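Side-chain contacts in oligopeptide-binding protein oppA (Lactococcus lactis, PDB 3DRF), which captures extracellular oligopeptides for uptake by the OppABCDF ABC transporter, which is essential for importing peptides longer than three residues and for growth in milk: residues A[347-352]-A[422-427]; A[382-387]-A[434-439]; A[428-433]-A[440-445]. One frame throughout, in Å; residues are numbered along the deposited sequence.

All three contacts use helix 422-435, which follows strand 407-414 and leads into strand 439-442. Contact 1 joins its first turns to the end of helix 342-349, contact 3 packs its second half on strand 439-442, and contact 2 sets the turn that follows its C-terminal end against helix 381-390. Contact 3 lies between the others, with its centre about 15 Å from that of contact 1 and 14 Å from that of contact 2; the centres of contacts 1 and 2 are about 22 Å apart. Along the chain, contact 1 closes before contact 3 opens, whereas the segments of contact 2 alternate with those of both others. One helix thus ties two others and a mixed beta sheet together in this peptide-binding protein.

Contact 1. Residues A[347-352]-A[422-427]; sequences NKFSNG and AETIAQ
Phe349 and Ile425 meet where the last turn of helix 342-349 comes up against the first turns of helix 422-435, a helix-to-helix contact at the surface of a solute-binding protein of the periplasmic-binding-protein clan. The two backbones stay well apart, with Phe349 CA and Ile425 CA 9.3 Å from each other, and side chains alone cover the distance.

Apolar packing carries the contact. The CB bond of Phe349 points toward the other helix, and ring atom CE2 rests 3.6 Å from Ile425 CG1. The isoleucine reaches it with the end of its longer branch: CG1 stands beside the backbone N (chi1 -70°) and the chain runs on extended, which brings CD1 to 3.8 Å from Phe349 CD2. The two side chains run alongside one another, pointing opposite ways, and the approach to the ring is oblique. Thr424 joins more loosely and at about a right angle, its methyl CG2 lying 4.2 Å from Phe349 CZ. With an alanine here in place of Phe349 the ring is gone, which is likely to leave the CG1–CD1 arm of Ile425 and the Thr424 methyl without their partner and a gap between the helices.

Polar bonding plays no part across this contact; hydrogen bonds are found instead in the turn that follows Phe349. Ser350 OG is hydrogen-bonded to Asp346 O and Ser354 N, and Asn351, which leaves the helix with a positive phi of 54°, sends ND2 to Ser280 O.

A last apolar contact comes from within the segment 347-352. The extended side chain of Lys348 runs across the phenylalanine, with Lys348 CG 3.7 Å above the plane of the Phe349 ring and over its centre.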
loop_
_atom_site.group_PDB
_atom_site.type_symbol
_atom_site.label_atom_id
_atom_site.label_comp_id
_atom_site.label_asym_id
_atom_site.label_seq_id
_atom_site.Cartn_x
_atom_site.Cartn_y
_atom_site.Cartn_z
ATOM N N ASN A 347 -11.977 -6.232 20.039
ATOM C CA ASN A 347 -12.316 -5.906 21.454
ATOM C C ASN A 347 -11.259 -6.477 22.403
ATOM O O ASN A 347 -10.851 -5.824 23.302
ATOM C CB ASN A 347 -13.738 -6.425 21.817
ATOM C CG ASN A 347 -14.847 -5.666 21.109
ATOM O OD1 ASN A 347 -14.647 -4.633 20.612
ATOM N ND2 ASN A 347 -16.031 -6.223 21.114
ATOM N N LYS A 348 -10.821 -7.693 22.150
ATOM C CA LYS A 348 -9.869 -8.378 23.028
ATOM C C LYS A 348 -8.450 -7.828 22.942
ATOM O O LYS A 348 -7.777 -7.774 23.923
ATOM C CB LYS A 348 -9.844 -9.861 22.674
ATOM C CG LYS A 348 -8.863 -10.686 23.577
ATOM C CD LYS A 348 -9.144 -12.214 23.460
ATOM C CE LYS A 348 -8.149 -13.053 24.297
ATOM N NZ LYS A 348 -8.457 -14.451 24.071
ATOM N N PHE A 349 -8.017 -7.459 21.743
ATOM C CA PHE A 349 -6.591 -7.197 21.507
ATOM C C PHE A 349 -6.214 -5.789 21.082
ATOM O O PHE A 349 -5.100 -5.438 21.258
ATOM C CB PHE A 349 -6.023 -8.179 20.450
ATOM C CG PHE A 349 -6.086 -9.650 20.833
ATOM C CD1 PHE A 349 -5.233 -10.170 21.809
ATOM C CD2 PHE A 349 -6.946 -10.526 20.184
ATOM C CE1 PHE A 349 -5.282 -11.483 22.126
ATOM C CE2 PHE A 349 -6.978 -11.842 20.507
ATOM C CZ PHE A 349 -6.114 -12.323 21.474
ATOM N N SER A 350 -7.105 -5.022 20.460
ATOM C CA SER A 350 -6.671 -3.798 19.718
ATOM C C SER A 350 -6.650 -2.496 20.547
ATOM O O SER A 350 -6.356 -1.464 20.028
ATOM C CB SER A 350 -7.500 -3.575 18.427
ATOM O OG SER A 350 -8.703 -2.888 18.708
ATOM N N ASN A 351 -7.033 -2.563 21.822
ATOM C CA ASN A 351 -7.030 -1.350 22.680
ATOM C C ASN A 351 -7.812 -0.189 22.089
ATOM O O ASN A 351 -7.448 0.928 22.215
ATOM C CB ASN A 351 -5.592 -0.945 23.040
ATOM C CG ASN A 351 -4.939 -1.974 23.859
ATOM O OD1 ASN A 351 -5.461 -2.347 24.883
ATOM N ND2 ASN A 351 -3.846 -2.471 23.426
ATOM N N GLY A 352 -8.911 -0.528 21.420
ATOM C CA GLY A 352 -9.775 0.478 20.823
ATOM C C GLY A 352 -9.314 1.076 19.492
ATOM O O GLY A 352 -10.024 1.876 18.956
ATOM N N ALA A 422 -0.648 -13.098 17.186
ATOM C CA ALA A 422 -1.004 -13.498 15.817
ATOM C C ALA A 422 -1.355 -14.986 15.692
ATOM O O ALA A 422 -2.268 -15.334 15.026
ATOM C CB ALA A 422 0.140 -13.106 14.836
ATOM N N GLU A 423 -0.620 -15.850 16.374
ATOM C CA GLU A 423 -0.923 -17.291 16.334
ATOM C C GLU A 423 -2.308 -17.582 16.955
ATOM O O GLU A 423 -3.095 -18.303 16.393
ATOM C CB GLU A 423 0.134 -18.125 17.101
ATOM C CG GLU A 423 1.531 -18.067 16.629
ATOM C CD GLU A 423 1.887 -19.241 15.779
ATOM O OE1 GLU A 423 1.005 -20.087 15.451
ATOM O OE2 GLU A 423 3.080 -19.218 15.452
ATOM N N THR A 424 -2.548 -16.960 18.083
ATOM C CA THR A 424 -3.816 -17.089 18.801
ATOM C C THR A 424 -4.989 -16.645 17.903
ATOM O O THR A 424 -5.974 -17.299 17.779
ATOM C CB THR A 424 -3.782 -16.247 20.106
ATOM O OG1 THR A 424 -2.790 -16.805 20.976
ATOM C CG2 THR A 424 -5.120 -16.306 20.829
ATOM N N ILE A 425 -4.827 -15.515 17.252
ATOM C CA ILE A 425 -5.892 -14.944 16.422
ATOM C C ILE A 425 -6.145 -15.833 15.203
ATOM O O ILE A 425 -7.268 -16.128 14.941
ATOM C CB ILE A 425 -5.557 -13.481 16.007
ATOM C CG1 ILE A 425 -5.643 -12.591 17.241
ATOM C CG2 ILE A 425 -6.515 -13.018 14.914
ATOM C CD1 ILE A 425 -4.992 -11.225 17.023
ATOM N N ALA A 426 -5.096 -16.276 14.527
ATOM C CA ALA A 426 -5.276 -17.174 13.375
ATOM C C ALA A 426 -5.966 -18.492 13.773
ATOM O O ALA A 426 -6.835 -18.931 13.120
ATOM C CB ALA A 426 -3.914 -17.430 12.706
ATOM N N GLN A 427 -5.557 -19.097 14.886
ATOM C CA GLN A 427 -6.203 -20.321 15.379
ATOM C C GLN A 427 -7.665 -20.060 15.771
ATOM O O GLN A 427 -8.511 -20.873 15.536
ATOM C CB GLN A 427 -5.408 -20.885 16.562
ATOM C CG GLN A 427 -4.104 -21.497 16.206
ATOM C CD GLN A 427 -4.191 -22.606 15.201
ATOM O OE1 GLN A 427 -5.169 -23.292 15.069
ATOM N NE2 GLN A 427 -3.090 -22.822 14.580
#

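Contact 2. Residues A[382-387]-A[434-439]; sequences DKANKL and KKIGVK
Ile436 presses against Ala384 and Asn385 just past the end of helix 422-435, where the chain turns toward strand 439-442 and passes the flank of helix 381-390. The tight part is buried. Ile436 CG2 sits 3.7 Å from Ala384 CB, a short alanine letting the methyl come close to the helix. That methyl stands beside the backbone N, while CG1 takes the crowded position between N and the carbonyl carbon (chi1 63°). Around this pair, Ala335 and Ala339 of helix 330-339 touch Ala384 and Ile436 respectively, and Leu381 and Leu388 also pack on the isoleucine.

Next to it the amide of Asn385 lies across the base of Ile436. Its OD1 is 3.2 Å from Ile436 CA and 3.6 Å from Ile436 CB, so the oxygen meets carbon atoms here. The other end of the amide makes no hydrogen bond across the contact: Asn385 ND2 stays 3.8 Å from Lys435 O.

The loose side is that of Lys435. Its extended, solvent-exposed chain leads away from helix 381-390, no closer than 5.8 Å to segment 382-387, and its NZ is hydrogen-bonded to Gln432 OE1.

The helix ends in a Schellman motif, and Ile436 sits within that turn. Gly437, with positive phi, is its C-prime residue; Gly437 N bonds to Lys434 O at 3.0 Å, and Val438 N reaches back to Trp433 O.

Polar linkage between the segments is supplied by a third party, Arg402 of strand 401-404. Its NH2 donates to Asn385 OD1 and its NE to Ile436 O, so one guanidinium serves an oxygen on each segment. Direct contact is van der Waals packing without a hydrogen bond, and the polar link runs through the arginine, whose charge probably polarises the amide and carbonyl it joins.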
loop_
_atom_site.group_PDB
_atom_site.type_symbol
_atom_site.label_atom_id
_atom_site.label_comp_id
_atom_site.label_asym_id
_atom_site.label_seq_id
_atom_site.Cartn_x
_atom_site.Cartn_y
_atom_site.Cartn_z
ATOM N N ASP A 382 -25.060 -18.620 11.989
ATOM C CA ASP A 382 -26.272 -19.228 11.462
ATOM C C ASP A 382 -26.413 -18.973 9.948
ATOM O O ASP A 382 -26.744 -19.841 9.212
ATOM C CB ASP A 382 -27.555 -18.722 12.183
ATOM C CG ASP A 382 -27.652 -19.143 13.643
ATOM O OD1 ASP A 382 -26.886 -19.943 14.080
ATOM O OD2 ASP A 382 -28.494 -18.580 14.282
ATOM N N LYS A 383 -26.170 -17.733 9.529
ATOM C CA LYS A 383 -26.221 -17.408 8.084
ATOM C C LYS A 383 -25.175 -18.174 7.270
ATOM O O LYS A 383 -25.445 -18.646 6.243
ATOM C CB LYS A 383 -26.074 -15.886 7.873
ATOM C CG LYS A 383 -26.165 -15.457 6.411
ATOM C CD LYS A 383 -26.318 -13.932 6.300
ATOM C CE LYS A 383 -26.595 -13.583 4.864
ATOM N NZ LYS A 383 -26.809 -12.142 4.584
ATOM N N ALA A 384 -23.966 -18.261 7.807
ATOM C CA ALA A 384 -22.910 -19.014 7.168
ATOM C C ALA A 384 -23.291 -20.468 6.948
ATOM O O ALA A 384 -23.177 -20.950 5.884
ATOM C CB ALA A 384 -21.632 -18.918 8.014
ATOM N N ASN A 385 -23.759 -21.131 8.003
ATOM C CA ASN A 385 -24.219 -22.530 7.885
ATOM C C ASN A 385 -25.392 -22.688 6.874
ATOM O O ASN A 385 -25.391 -23.605 6.118
ATOM C CB ASN A 385 -24.572 -23.098 9.300
ATOM C CG ASN A 385 -23.327 -23.539 10.101
ATOM O OD1 ASN A 385 -22.541 -24.271 9.658
ATOM N ND2 ASN A 385 -23.261 -23.086 11.323
ATOM N N LYS A 386 -26.339 -21.768 6.900
ATOM C CA LYS A 386 -27.481 -21.773 5.964
ATOM C C LYS A 386 -26.977 -21.672 4.510
ATOM O O LYS A 386 -27.402 -22.397 3.691
ATOM C CB LYS A 386 -28.436 -20.628 6.313
ATOM C CG LYS A 386 -29.670 -20.562 5.407
ATOM C CD LYS A 386 -30.622 -19.452 5.898
ATOM C CE LYS A 386 -31.795 -19.223 5.019
ATOM N NZ LYS A 386 -31.452 -18.309 4.065
ATOM N N LEU A 387 -26.059 -20.724 4.246
ATOM C CA LEU A 387 -25.504 -20.515 2.909
ATOM C C LEU A 387 -24.862 -21.786 2.379
ATOM O O LEU A 387 -25.015 -22.119 1.253
ATOM C CB LEU A 387 -24.468 -19.369 2.921
ATOM C CG LEU A 387 -25.091 -17.970 3.003
ATOM C CD1 LEU A 387 -24.029 -16.968 3.389
ATOM C CD2 LEU A 387 -25.645 -17.521 1.602
ATOM N N LYS A 434 -14.229 -24.097 11.684
ATOM C CA LYS A 434 -14.643 -25.451 12.089
ATOM C C LYS A 434 -16.130 -25.464 12.521
ATOM O O LYS A 434 -16.821 -26.396 12.218
ATOM C CB LYS A 434 -13.708 -25.960 13.176
ATOM C CG LYS A 434 -14.065 -27.393 13.666
ATOM C CD LYS A 434 -13.004 -27.884 14.641
ATOM C CE LYS A 434 -13.231 -29.369 15.080
ATOM N NZ LYS A 434 -12.352 -29.697 16.249
ATOM N N LYS A 435 -16.583 -24.423 13.208
ATOM C CA LYS A 435 -18.011 -24.311 13.579
ATOM C C LYS A 435 -18.942 -24.355 12.378
ATOM O O LYS A 435 -20.068 -24.772 12.516
ATOM C CB LYS A 435 -18.323 -23.037 14.390
ATOM C CG LYS A 435 -17.568 -22.893 15.729
ATOM C CD LYS A 435 -17.847 -21.495 16.346
ATOM C CE LYS A 435 -17.082 -21.277 17.614
ATOM N NZ LYS A 435 -17.417 -19.985 18.154
ATOM N N ILE A 436 -18.488 -23.919 11.218
ATOM C CA ILE A 436 -19.336 -23.979 9.993
ATOM C C ILE A 436 -18.958 -25.108 9.034
ATOM O O ILE A 436 -19.380 -25.132 7.948
ATOM C CB ILE A 436 -19.406 -22.624 9.215
ATOM C CG1 ILE A 436 -18.004 -22.228 8.696
ATOM C CG2 ILE A 436 -20.048 -21.469 10.137
ATOM C CD1 ILE A 436 -18.015 -21.148 7.598
ATOM N N GLY A 437 -18.148 -26.032 9.503
ATOM C CA GLY A 437 -17.791 -27.231 8.760
ATOM C C GLY A 437 -16.774 -27.044 7.635
ATOM O O GLY A 437 -16.714 -27.791 6.734
ATOM N N VAL A 438 -15.933 -26.046 7.825
ATOM C CA VAL A 438 -14.826 -25.773 6.900
ATOM C C VAL A 438 -13.511 -26.092 7.612
ATOM O O VAL A 438 -13.226 -25.570 8.657
ATOM C CB VAL A 438 -14.853 -24.297 6.452
ATOM C CG1 VAL A 438 -13.663 -24.024 5.467
ATOM C CG2 VAL A 438 -16.214 -24.005 5.782
ATOM N N LYS A 439 -12.735 -26.969 7.016
ATOM C CA LYS A 439 -11.441 -27.355 7.540
ATOM C C LYS A 439 -10.347 -26.449 6.956
ATOM O O LYS A 439 -10.111 -26.417 5.805
ATOM C CB LYS A 439 -11.097 -28.815 7.220
ATOM C CG LYS A 439 -9.830 -29.275 7.949
ATOM C CD LYS A 439 -9.298 -30.573 7.366
ATOM C CE LYS A 439 -10.083 -31.669 7.872
ATOM N NZ LYS A 439 -9.555 -33.026 7.456
#

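Contact 3. Residues A[428-433]-A[440-445]; sequences NYIQQW and VSLYNG
Ile430 and Trp433 hold the same first torsion, chi1 -72°, with CG1 of one and CG of the other beside the backbone N, and from successive turns both side chains reach Val440. Val440 receives them with CG1 anti to its N (chi1 177°), which places both methyls beside the indole, CG2 at CE3 and CG1 at CE3 and CZ3. This is the packing of helix against strand inside a beta-alpha-beta crossover, in which helix 422-435 links the neighbouring parallel strands 407-414 and 439-442; the axes of 428-433 and 440-442 run nearly antiparallel, at 161°.

Trp433 meets the valine with the benzene part of its indole. Val440 CG2 lies obliquely 3.7 Å from Trp433 CE3, and Val440 CG1 touches the same corner of the indole, 4.0 Å from Trp433 CZ3. The ring is held from several sides: NE1 donates to Ile336 O, Tyr413 of the first strand meets it edge-to-face, and the carbonyl oxygen Tyr429 O sits 3.0 Å above its plane toward the rim.

Ile430 lies over the backbone of the strand as well as its side chains. Its CG2 comes within 3.4 Å of Val440 O, while its CG1 is 4.0 Å from Val440 CG1. Farther along, the side chain crosses that of Leu442 at about a right angle, Ile430 CD1 lying 4.0 Å from Leu442 CD2. Three hydrophobic strand-to-helix pairs thus follow one another from Trp433 to Leu442, with no direct hydrogen bond between the segments.

What polar linkage there is passes through water. On the strand, Ser441 takes its backbone bonds from strand 407-414, whereas the amide of Val440 turns to a water molecule. That water accepts from Val440 N and donates to Ile430 O, the latter bond 2.9 Å long.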
loop_
_atom_site.group_PDB
_atom_site.type_symbol
_atom_site.label_atom_id
_atom_site.label_comp_id
_atom_site.label_asym_id
_atom_site.label_seq_id
_atom_site.Cartn_x
_atom_site.Cartn_y
_atom_site.Cartn_z
ATOM N N ASN A 428 -7.914 -18.895 16.343
ATOM C CA ASN A 428 -9.285 -18.449 16.629
ATOM C C ASN A 428 -10.202 -18.444 15.361
ATOM O O ASN A 428 -11.285 -18.956 15.416
ATOM C CB ASN A 428 -9.291 -17.075 17.306
ATOM C CG ASN A 428 -10.607 -16.344 17.173
ATOM O OD1 ASN A 428 -11.507 -16.524 17.950
ATOM N ND2 ASN A 428 -10.701 -15.515 16.179
ATOM N N TYR A 429 -9.690 -17.942 14.227
ATOM C CA TYR A 429 -10.456 -18.005 12.967
ATOM C C TYR A 429 -10.627 -19.452 12.469
ATOM O O TYR A 429 -11.676 -19.789 12.025
ATOM C CB TYR A 429 -9.859 -17.072 11.895
ATOM C CG TYR A 429 -9.993 -15.574 12.246
ATOM C CD1 TYR A 429 -11.171 -15.028 12.795
ATOM C CD2 TYR A 429 -8.899 -14.719 12.048
ATOM C CE1 TYR A 429 -11.261 -13.646 13.097
ATOM C CE2 TYR A 429 -8.989 -13.365 12.338
ATOM C CZ TYR A 429 -10.161 -12.843 12.852
ATOM O OH TYR A 429 -10.300 -11.525 13.171
ATOM N N ILE A 430 -9.570 -20.252 12.559
ATOM C CA ILE A 430 -9.671 -21.671 12.225
ATOM C C ILE A 430 -10.801 -22.360 13.050
ATOM O O ILE A 430 -11.548 -23.132 12.516
ATOM C CB ILE A 430 -8.281 -22.358 12.416
ATOM C CG1 ILE A 430 -7.338 -21.898 11.291
ATOM C CG2 ILE A 430 -8.422 -23.908 12.345
ATOM C CD1 ILE A 430 -5.844 -22.383 11.440
ATOM N N GLN A 431 -10.859 -22.045 14.328
ATOM C CA GLN A 431 -11.909 -22.517 15.217
ATOM C C GLN A 431 -13.286 -22.033 14.764
ATOM O O GLN A 431 -14.187 -22.792 14.750
ATOM C CB GLN A 431 -11.611 -22.039 16.649
ATOM C CG GLN A 431 -12.714 -22.313 17.647
ATOM C CD GLN A 431 -12.576 -21.525 18.948
ATOM O OE1 GLN A 431 -11.692 -20.707 19.140
ATOM N NE2 GLN A 431 -13.475 -21.830 19.873
ATOM N N GLN A 432 -13.437 -20.781 14.345
ATOM C CA GLN A 432 -14.741 -20.334 13.852
ATOM C C GLN A 432 -15.135 -21.086 12.556
ATOM O O GLN A 432 -16.262 -21.466 12.387
ATOM C CB GLN A 432 -14.777 -18.797 13.601
ATOM C CG GLN A 432 -14.326 -17.917 14.778
ATOM C CD GLN A 432 -14.993 -18.291 16.111
ATOM O OE1 GLN A 432 -16.176 -18.354 16.213
ATOM N NE2 GLN A 432 -14.182 -18.525 17.090
ATOM N N TRP A 433 -14.176 -21.303 11.678
ATOM C CA TRP A 433 -14.443 -22.006 10.442
ATOM C C TRP A 433 -14.838 -23.491 10.682
ATOM O O TRP A 433 -15.670 -23.997 10.016
ATOM C CB TRP A 433 -13.211 -21.813 9.519
ATOM C CG TRP A 433 -13.164 -20.365 8.981
ATOM C CD1 TRP A 433 -14.207 -19.592 8.721
ATOM C CD2 TRP A 433 -12.003 -19.568 8.750
ATOM N NE1 TRP A 433 -13.813 -18.356 8.289
ATOM C CE2 TRP A 433 -12.452 -18.316 8.295
ATOM C CE3 TRP A 433 -10.640 -19.804 8.839
ATOM C CZ2 TRP A 433 -11.577 -17.283 7.932
ATOM C CZ3 TRP A 433 -9.737 -18.754 8.491
ATOM C CH2 TRP A 433 -10.220 -17.504 8.063
ATOM N N VAL A 440 -9.721 -25.695 7.829
ATOM C CA VAL A 440 -8.707 -24.714 7.413
ATOM C C VAL A 440 -7.390 -25.018 8.158
ATOM O O VAL A 440 -7.388 -25.201 9.336
ATOM C CB VAL A 440 -9.213 -23.271 7.723
ATOM C CG1 VAL A 440 -8.120 -22.229 7.361
ATOM C CG2 VAL A 440 -10.459 -22.967 6.962
ATOM N N SER A 441 -6.303 -25.068 7.426
ATOM C CA SER A 441 -4.999 -25.308 8.025
ATOM C C SER A 441 -3.985 -24.291 7.530
ATOM O O SER A 441 -4.053 -23.815 6.394
ATOM C CB SER A 441 -4.520 -26.730 7.748
ATOM O OG SER A 441 -4.358 -26.961 6.372
ATOM N N LEU A 442 -3.026 -23.948 8.415
ATOM C CA LEU A 442 -1.993 -22.967 8.109
ATOM C C LEU A 442 -1.091 -23.450 6.978
ATOM O O LEU A 442 -0.743 -24.629 6.909
ATOM C CB LEU A 442 -1.158 -22.661 9.354
ATOM C CG LEU A 442 -1.885 -21.960 10.503
ATOM C CD1 LEU A 442 -0.944 -21.737 11.678
ATOM C CD2 LEU A 442 -2.484 -20.642 10.034
ATOM N N TYR A 443 -0.629 -22.528 6.156
ATOM C CA TYR A 443 0.368 -22.820 5.117
ATOM C C TYR A 443 1.662 -23.332 5.772
ATOM O O TYR A 443 2.262 -22.690 6.566
ATOM C CB TYR A 443 0.665 -21.542 4.323
ATOM C CG TYR A 443 1.542 -21.760 3.099
ATOM C CD1 TYR A 443 0.965 -21.822 1.840
ATOM C CD2 TYR A 443 2.921 -21.894 3.216
ATOM C CE1 TYR A 443 1.725 -22.019 0.713
ATOM C CE2 TYR A 443 3.682 -22.088 2.098
ATOM C CZ TYR A 443 3.084 -22.144 0.860
ATOM O OH TYR A 443 3.890 -22.368 -0.228
ATOM N N ASN A 444 1.990 -24.566 5.424
ATOM C CA ASN A 444 3.167 -25.276 5.991
ATOM C C ASN A 444 3.133 -25.367 7.522
ATOM O O ASN A 444 4.149 -25.485 8.156
ATOM C CB ASN A 444 4.491 -24.694 5.473
ATOM C CG ASN A 444 4.728 -25.056 3.989
ATOM O OD1 ASN A 444 3.997 -25.783 3.390
ATOM N ND2 ASN A 444 5.800 -24.552 3.439
ATOM N N GLY A 445 1.940 -25.312 8.086
ATOM C CA GLY A 445 1.738 -25.511 9.524
ATOM C C GLY A 445 2.248 -24.387 10.400
ATOM O O GLY A 445 2.437 -24.574 11.553
HETATM O O HOH W 1 -11.192 -25.085 10.468
#